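Side-chain contacts in thioesterase (Streptomyces sp. WAC02707, PDB 6VAP), which probably hydrolyses unwanted acyl thioesters from carrier domains of the borrelidin assembly line, as an editing type II thioesterase of the alpha/beta-hydrolase superfamily: residues Q57-R61 with Q62-A66; Q79-P82 with V83-R87; E237-D240 with A241-I245. All blocks are in the same frame, centred on the assembly; numbering follows the deposited sequence.

Interaction 1 (Q57-R61 with Q62-A66); sequences QYPGR and QDRRA
Arg-64 folds back along Gln-57 and Pro-59, and its side chain illustrates how one long residue can pin a tight loop from within. Its CB packs 3.7 Å from the backbone N of Gly-60. With CG set beside the backbone N (chi1 -52°), the chain heads back toward Gln-57 and slides past it in the opposite direction, CD lying 3.7 Å from CG of Gln-57. A bend at chi3 then lays the guanidinium beside the ring of Pro-59, whose CG sits over one face, displaced toward the rim. At the tip, NH1 gives a hydrogen bond of 2.9 Å to O of Gln-57, in the plane of both the carbonyl and the guanidinium, while NE forms a salt bridge with Glu-67.

The backbone completes the loop: a type II turn runs from Tyr-58 to Arg-61, and from within it Gly-60 N donates to Arg-64 O (2.8 Å), while Arg-64 N returns a bond to Arg-61 O. At the other end of the contact, the amide of Gln-57 serves two acceptors. Its NE2 donates to OE1 of Gln-62 at 2.6 Å, almost straight at 175°, and to OD1 of Asp-63 at 2.9 Å; both acceptors lie in its amide plane, although the two glutamine amides are themselves 69° apart. Asp-63 also pairs with Arg-15 through OD2. Arg-61 NH2 reaches O of Pro-59 (3.0 Å), and its NH1 pairs with Asp-177. The two bonds from NE2 should fix the amide's rotation; with OE1 accepting from Ala-37 N, buried Gln-57 is satisfied on both nitrogen and oxygen, which would favour a fixed loop shape.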
loop_
_atom_site.group_PDB
_atom_site.type_symbol
_atom_site.label_atom_id
_atom_site.label_comp_id
_atom_site.label_asym_id
_atom_site.label_seq_id
_atom_site.Cartn_x
_atom_site.Cartn_y
_atom_site.Cartn_z
ATOM N N GLN A 57 -9.035 0.526 -5.082
ATOM C CA GLN A 57 -10.236 0.594 -4.264
ATOM C C GLN A 57 -10.589 -0.808 -3.810
ATOM O O GLN A 57 -11.051 -1.616 -4.610
ATOM C CB GLN A 57 -11.383 1.205 -5.070
ATOM C CG GLN A 57 -12.674 1.388 -4.295
ATOM C CD GLN A 57 -12.718 2.713 -3.546
ATOM O OE1 GLN A 57 -11.839 3.011 -2.780
ATOM N NE2 GLN A 57 -13.772 3.480 -3.742
ATOM N N TYR A 58 -10.458 -1.081 -2.525
ATOM C CA TYR A 58 -10.831 -2.393 -2.015
ATOM C C TYR A 58 -12.355 -2.515 -1.904
ATOM O O TYR A 58 -13.061 -1.514 -1.756
ATOM C CB TYR A 58 -10.215 -2.645 -0.649
ATOM C CG TYR A 58 -8.752 -2.308 -0.512
ATOM C CD1 TYR A 58 -7.825 -2.731 -1.453
ATOM C CD2 TYR A 58 -8.295 -1.570 0.576
ATOM C CE1 TYR A 58 -6.484 -2.439 -1.305
ATOM C CE2 TYR A 58 -6.985 -1.310 0.748
ATOM C CZ TYR A 58 -6.061 -1.731 -0.198
ATOM O OH TYR A 58 -4.724 -1.410 0.009
ATOM N N PRO A 59 -12.887 -3.729 -1.995
ATOM C CA PRO A 59 -14.328 -3.918 -1.787
ATOM C C PRO A 59 -14.762 -3.401 -0.426
ATOM O O PRO A 59 -14.008 -3.446 0.555
ATOM C CB PRO A 59 -14.512 -5.436 -1.873
ATOM C CG PRO A 59 -13.323 -5.927 -2.674
ATOM C CD PRO A 59 -12.183 -4.985 -2.302
ATOM N N GLY A 60 -16.005 -2.929 -0.381
ATOM C CA GLY A 60 -16.654 -2.594 0.859
ATOM C C GLY A 60 -16.667 -1.128 1.223
ATOM O O GLY A 60 -17.187 -0.783 2.287
ATOM N N ARG A 61 -16.131 -0.253 0.387
ATOM C CA ARG A 61 -16.070 1.164 0.702
ATOM C C ARG A 61 -16.557 1.992 -0.477
ATOM O O ARG A 61 -16.376 1.616 -1.639
ATOM C CB ARG A 61 -14.645 1.586 1.078
ATOM C CG ARG A 61 -13.656 1.502 -0.079
ATOM C CD ARG A 61 -12.321 0.959 0.410
ATOM N NE ARG A 61 -12.470 -0.392 0.937
ATOM C CZ ARG A 61 -11.831 -0.856 1.998
ATOM N NH1 ARG A 61 -10.960 -0.088 2.627
ATOM N NH2 ARG A 61 -12.043 -2.109 2.393
ATOM N N GLN A 62 -17.174 3.132 -0.154
ATOM C CA GLN A 62 -17.635 4.085 -1.157
ATOM C C GLN A 62 -18.506 3.388 -2.192
ATOM O O GLN A 62 -19.555 2.847 -1.849
ATOM C CB GLN A 62 -16.447 4.792 -1.806
ATOM C CG GLN A 62 -15.541 5.512 -0.785
ATOM C CD GLN A 62 -14.334 6.163 -1.446
ATOM O OE1 GLN A 62 -13.882 5.732 -2.497
ATOM N NE2 GLN A 62 -13.809 7.213 -0.822
ATOM N N ASP A 63 -18.117 3.430 -3.463
ATOM C CA ASP A 63 -18.950 2.862 -4.513
ATOM C C ASP A 63 -18.987 1.346 -4.429
ATOM O O ASP A 63 -19.874 0.739 -5.034
ATOM C CB ASP A 63 -18.437 3.286 -5.889
ATOM C CG ASP A 63 -17.016 2.814 -6.142
ATOM O OD1 ASP A 63 -16.093 3.333 -5.487
ATOM O OD2 ASP A 63 -16.838 1.929 -6.989
ATOM N N ARG A 64 -18.043 0.719 -3.711
ATOM C CA ARG A 64 -18.041 -0.727 -3.499
ATOM C C ARG A 64 -18.643 -1.139 -2.148
ATOM O O ARG A 64 -18.405 -2.258 -1.683
ATOM C CB ARG A 64 -16.611 -1.261 -3.614
ATOM C CG ARG A 64 -15.889 -0.854 -4.880
ATOM C CD ARG A 64 -14.641 -1.643 -5.062
ATOM N NE ARG A 64 -14.923 -3.010 -5.482
ATOM C CZ ARG A 64 -14.014 -3.933 -5.788
ATOM N NH1 ARG A 64 -12.723 -3.682 -5.653
ATOM N NH2 ARG A 64 -14.416 -5.149 -6.158
ATOM N N ARG A 65 -19.400 -0.253 -1.496
ATOM C CA ARG A 65 -19.892 -0.558 -0.154
ATOM C C ARG A 65 -20.775 -1.798 -0.152
ATOM O O ARG A 65 -20.791 -2.549 0.826
ATOM C CB ARG A 65 -20.650 0.642 0.415
ATOM C CG ARG A 65 -20.340 0.914 1.871
ATOM C CD ARG A 65 -21.024 2.188 2.359
ATOM N NE ARG A 65 -20.059 3.248 2.653
ATOM C CZ ARG A 65 -19.940 4.381 1.963
ATOM N NH1 ARG A 65 -20.729 4.627 0.921
ATOM N NH2 ARG A 65 -19.027 5.277 2.317
ATOM N N ALA A 66 -21.515 -2.033 -1.232
ATOM C CA ALA A 66 -22.383 -3.205 -1.280
ATOM C C ALA A 66 -21.571 -4.499 -1.294
ATOM O O ALA A 66 -22.027 -5.525 -0.768
ATOM C CB ALA A 66 -23.296 -3.144 -2.507
#

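Interaction 2 (Q79-P82 with V83-R87); sequences QLFP and VLRAR
Residues 79-82 and 83-87 are consecutive turns of helix 73-87, and the backbone runs through a proline: Pro-82 has no N-H to offer the preceding turn, and the helix is kinked there. The i to i+4 hydrogen bonds nonetheless carry across the proline, Leu-84 N to Leu-80 O (3.0 Å) and Arg-85 N to Phe-81 O (2.7 Å). Ala-86 N meets Pro-82 O at a longer 3.3 Å, from above the carbonyl plane.

Side chains four residues apart then meet on different faces. Toward the sheet, CD1 of Leu-84 approaches CG of Leu-80 to 3.5 Å; this pair packs against Leu-107 of helix 99-113 and strand 26-30. Round the helix, at the edge of the interface with helix 99-113, Phe-81 holds CG opposite its own N (chi1 -171°) and offers a ring face to Arg-85. The CG methylene of Arg-85 stands over the ring centre, a CH-pi contact 3.7 Å from the centroid and 12° off the normal. CD of Arg-85 lies 3.5 Å from CE2 of Phe-81, and the guanidinium plane is turned 45° from the ring. Phe-81 also meets Phe-111 edge to face.

Arginine thus supplies aliphatic carbon to the ring, a dispersion contact that needs no charge pairing and suits the boundary between core and solvent.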
loop_
_atom_site.group_PDB
_atom_site.type_symbol
_atom_site.label_atom_id
_atom_site.label_comp_id
_atom_site.label_asym_id
_atom_site.label_seq_id
_atom_site.Cartn_x
_atom_site.Cartn_y
_atom_site.Cartn_z
ATOM N N GLN A 79 -7.146 -11.756 -5.673
ATOM C CA GLN A 79 -8.184 -11.144 -6.504
ATOM C C GLN A 79 -7.639 -9.945 -7.283
ATOM O O GLN A 79 -8.030 -9.708 -8.441
ATOM C CB GLN A 79 -9.367 -10.705 -5.621
ATOM C CG GLN A 79 -10.200 -11.850 -5.102
ATOM C CD GLN A 79 -11.535 -11.391 -4.555
ATOM O OE1 GLN A 79 -12.160 -10.485 -5.087
ATOM N NE2 GLN A 79 -11.971 -12.013 -3.489
ATOM N N LEU A 80 -6.737 -9.175 -6.666
ATOM C CA LEU A 80 -6.288 -7.943 -7.293
ATOM C C LEU A 80 -5.254 -8.203 -8.377
ATOM O O LEU A 80 -5.203 -7.460 -9.360
ATOM C CB LEU A 80 -5.723 -7.017 -6.223
ATOM C CG LEU A 80 -5.028 -5.762 -6.663
ATOM C CD1 LEU A 80 -5.971 -4.881 -7.507
ATOM C CD2 LEU A 80 -4.545 -5.007 -5.413
ATOM N N PHE A 81 -4.451 -9.256 -8.239
ATOM C CA PHE A 81 -3.339 -9.437 -9.165
ATOM C C PHE A 81 -3.794 -9.589 -10.594
ATOM O O PHE A 81 -3.224 -8.892 -11.451
ATOM C CB PHE A 81 -2.482 -10.619 -8.728
ATOM C CG PHE A 81 -1.200 -10.740 -9.506
ATOM C CD1 PHE A 81 -0.319 -9.656 -9.609
ATOM C CD2 PHE A 81 -0.867 -11.928 -10.128
ATOM C CE1 PHE A 81 0.841 -9.767 -10.331
ATOM C CE2 PHE A 81 0.315 -12.038 -10.834
ATOM C CZ PHE A 81 1.161 -10.954 -10.941
ATOM N N PRO A 82 -4.743 -10.483 -10.935
ATOM C CA PRO A 82 -5.178 -10.594 -12.336
ATOM C C PRO A 82 -5.666 -9.293 -12.916
ATOM O O PRO A 82 -5.501 -9.052 -14.118
ATOM C CB PRO A 82 -6.311 -11.632 -12.279
ATOM C CG PRO A 82 -6.249 -12.232 -10.904
ATOM C CD PRO A 82 -5.570 -11.304 -10.027
ATOM N N VAL A 83 -6.306 -8.460 -12.105
ATOM C CA VAL A 83 -6.786 -7.173 -12.591
ATOM C C VAL A 83 -5.608 -6.262 -12.899
ATOM O O VAL A 83 -5.537 -5.656 -13.973
ATOM C CB VAL A 83 -7.730 -6.529 -11.562
ATOM C CG1 VAL A 83 -8.285 -5.218 -12.087
ATOM C CG2 VAL A 83 -8.877 -7.513 -11.237
ATOM N N LEU A 84 -4.677 -6.128 -11.945
ATOM C CA LEU A 84 -3.484 -5.329 -12.207
ATOM C C LEU A 84 -2.663 -5.910 -13.341
ATOM O O LEU A 84 -2.053 -5.152 -14.097
ATOM C CB LEU A 84 -2.620 -5.218 -10.959
ATOM C CG LEU A 84 -3.118 -4.191 -9.948
ATOM C CD1 LEU A 84 -2.425 -4.458 -8.628
ATOM C CD2 LEU A 84 -2.846 -2.754 -10.437
ATOM N N ARG A 85 -2.635 -7.239 -13.475
ATOM C CA ARG A 85 -1.927 -7.874 -14.587
ATOM C C ARG A 85 -2.391 -7.330 -15.940
ATOM O O ARG A 85 -1.569 -7.024 -16.812
ATOM C CB ARG A 85 -2.131 -9.385 -14.537
ATOM C CG ARG A 85 -1.183 -10.110 -13.629
ATOM C CD ARG A 85 -1.022 -11.565 -14.052
ATOM N NE ARG A 85 -0.150 -11.679 -15.213
ATOM C CZ ARG A 85 0.556 -12.762 -15.507
ATOM N NH1 ARG A 85 0.484 -13.830 -14.718
ATOM N NH2 ARG A 85 1.328 -12.779 -16.590
ATOM N N ALA A 86 -3.708 -7.219 -16.142
ATOM C CA ALA A 86 -4.231 -6.758 -17.428
ATOM C C ALA A 86 -3.902 -5.295 -17.716
ATOM O O ALA A 86 -3.939 -4.880 -18.875
ATOM C CB ALA A 86 -5.747 -6.965 -17.476
ATOM N N ARG A 87 -3.588 -4.510 -16.694
ATOM C CA ARG A 87 -3.256 -3.099 -16.839
ATOM C C ARG A 87 -1.763 -2.831 -16.777
ATOM O O ARG A 87 -1.299 -1.826 -17.329
ATOM C CB ARG A 87 -3.908 -2.275 -15.727
ATOM C CG ARG A 87 -5.401 -2.176 -15.823
ATOM C CD ARG A 87 -5.894 -1.041 -14.960
ATOM N NE ARG A 87 -5.535 0.265 -15.523
ATOM C CZ ARG A 87 -6.362 1.298 -15.604
ATOM N NH1 ARG A 87 -7.611 1.191 -15.177
ATOM N NH2 ARG A 87 -5.930 2.440 -16.108
#

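Interaction 3 (E237-D240 with A241-I245); sequences EHRD and AILGI
The first two turns of helix 239-250, with His-238 at the N-cap position, make this contact. Its backbone begins the helical pattern at once: Ile-242 N donates to His-238 O at 2.9 Å, Leu-243 N to Arg-239 O at 2.8 Å, and Gly-244 N to Asp-240 O at 3.0 Å. The first two donors arrive nearly in line with the C=O bond, whereas the third is tilted 24° from the carbonyl plane.

Around this spine the side chains sort by surroundings. Arg-239 and Leu-243 run side by side in the same direction, with CG of the arginine 3.7 Å from CD1 of the leucine. Arg-239 extends fully to CD (chi1 180°, chi2 172°) before bending at chi3, so its aliphatic part flanks the leucine. The pair faces helix 41-47, where Arg-239 touches Pro-42 and Leu-243 packs on Val-43 and Ala-46. OD1 of Asp-240 comes only to 4.0 Å of CD1 of Leu-243, a loose contact.

Ile-242 turns to the interior instead. Its CG1 rests 3.3 Å from O of His-238, and the side chain packs on Tyr-234 and Leu-235. His-238 fastens the incoming loop through ND1, bonded to Tyr-234 O, and meets Phe-228 edge to face. Such an amphipathic helix, entered from the loop that follows the last strand and laid against the central sheet, is typical of the C-terminal end of the alpha/beta-hydrolase fold.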
loop_
_atom_site.group_PDB
_atom_site.type_symbol
_atom_site.label_atom_id
_atom_site.label_comp_id
_atom_site.label_asym_id
_atom_site.label_seq_id
_atom_site.Cartn_x
_atom_site.Cartn_y
_atom_site.Cartn_z
ATOM N N GLU A 237 2.003 14.931 6.689
ATOM C CA GLU A 237 2.837 16.092 6.963
ATOM C C GLU A 237 4.039 16.144 6.043
ATOM O O GLU A 237 4.672 17.192 5.966
ATOM C CB GLU A 237 3.341 16.080 8.429
ATOM C CG GLU A 237 3.804 17.436 8.952
ATOM C CD GLU A 237 4.990 17.355 9.911
ATOM O OE1 GLU A 237 5.213 18.316 10.675
ATOM O OE2 GLU A 237 5.705 16.337 9.901
ATOM N N HIS A 238 4.378 15.033 5.375
ATOM C CA HIS A 238 5.565 14.930 4.541
ATOM C C HIS A 238 5.216 14.609 3.098
ATOM O O HIS A 238 6.000 13.955 2.418
ATOM C CB HIS A 238 6.503 13.881 5.128
ATOM C CG HIS A 238 7.121 14.296 6.428
ATOM N ND1 HIS A 238 6.510 14.069 7.643
ATOM C CD2 HIS A 238 8.296 14.915 6.702
ATOM C CE1 HIS A 238 7.299 14.505 8.610
ATOM N NE2 HIS A 238 8.356 15.081 8.063
ATOM N N ARG A 239 4.059 15.065 2.610
ATOM C CA ARG A 239 3.608 14.613 1.297
ATOM C C ARG A 239 4.620 14.992 0.218
ATOM O O ARG A 239 5.095 14.143 -0.555
ATOM C CB ARG A 239 2.237 15.199 0.961
ATOM C CG ARG A 239 1.718 14.765 -0.402
ATOM C CD ARG A 239 0.261 15.217 -0.602
ATOM N NE ARG A 239 0.141 16.664 -0.708
ATOM C CZ ARG A 239 -0.551 17.432 0.128
ATOM N NH1 ARG A 239 -0.594 18.741 -0.070
ATOM N NH2 ARG A 239 -1.196 16.906 1.164
ATOM N N ASP A 240 4.957 16.286 0.140
ATOM C CA ASP A 240 5.865 16.731 -0.913
ATOM C C ASP A 240 7.188 15.968 -0.866
ATOM O O ASP A 240 7.736 15.573 -1.906
ATOM C CB ASP A 240 6.097 18.229 -0.801
ATOM C CG ASP A 240 5.035 19.026 -1.534
ATOM O OD1 ASP A 240 4.668 18.638 -2.669
ATOM O OD2 ASP A 240 4.560 20.036 -0.973
ATOM N N ALA A 241 7.711 15.717 0.329
ATOM C CA ALA A 241 8.953 14.948 0.407
ATOM C C ALA A 241 8.764 13.520 -0.121
ATOM O O ALA A 241 9.607 12.985 -0.854
ATOM C CB ALA A 241 9.454 14.915 1.854
ATOM N N ILE A 242 7.678 12.864 0.264
ATOM C CA ILE A 242 7.460 11.502 -0.222
ATOM C C ILE A 242 7.234 11.481 -1.734
ATOM O O ILE A 242 7.648 10.545 -2.430
ATOM C CB ILE A 242 6.286 10.869 0.535
ATOM C CG1 ILE A 242 6.665 10.746 2.021
ATOM C CG2 ILE A 242 5.951 9.510 -0.069
ATOM C CD1 ILE A 242 5.576 10.148 2.874
ATOM N N LEU A 243 6.544 12.489 -2.259
ATOM C CA LEU A 243 6.345 12.578 -3.701
ATOM C C LEU A 243 7.667 12.737 -4.442
ATOM O O LEU A 243 7.847 12.154 -5.524
ATOM C CB LEU A 243 5.414 13.739 -4.035
ATOM C CG LEU A 243 4.037 13.707 -3.425
ATOM C CD1 LEU A 243 3.300 15.042 -3.733
ATOM C CD2 LEU A 243 3.239 12.530 -3.940
ATOM N N GLY A 244 8.592 13.531 -3.890
ATOM C CA GLY A 244 9.919 13.608 -4.478
ATOM C C GLY A 244 10.697 12.304 -4.396
ATOM O O GLY A 244 11.487 11.990 -5.284
ATOM N N ILE A 245 10.503 11.532 -3.330
ATOM C CA ILE A 245 11.139 10.220 -3.234
ATOM C C ILE A 245 10.534 9.270 -4.264
ATOM O O ILE A 245 11.246 8.543 -4.971
ATOM C CB ILE A 245 10.991 9.682 -1.800
ATOM C CG1 ILE A 245 12.039 10.348 -0.887
ATOM C CG2 ILE A 245 11.167 8.190 -1.762
ATOM C CD1 ILE A 245 11.732 10.226 0.597
#

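Overall arrangement
All three contacts are local and lie in series along the chain, none nested in or crossing another. Interaction 1 comes first, closing the loop that leaves strand 52-56 and bringing it against strand 14-15 and helix 167-182. Interaction 2 follows on helix 73-87, joining successive turns of a helix that packs on helix 99-113 and strands 14-15 and 26-30; the centres of interactions 1 and 2 are about 17 Å apart. Interaction 3 opens helix 239-250, on the opposite side of the chain's centre from interaction 2, their centres about 27 Å apart. It ties the end of the fold to helix 41-47 and strand 223-228, so the central sheet lies between helices contributing to interactions 2 and 3.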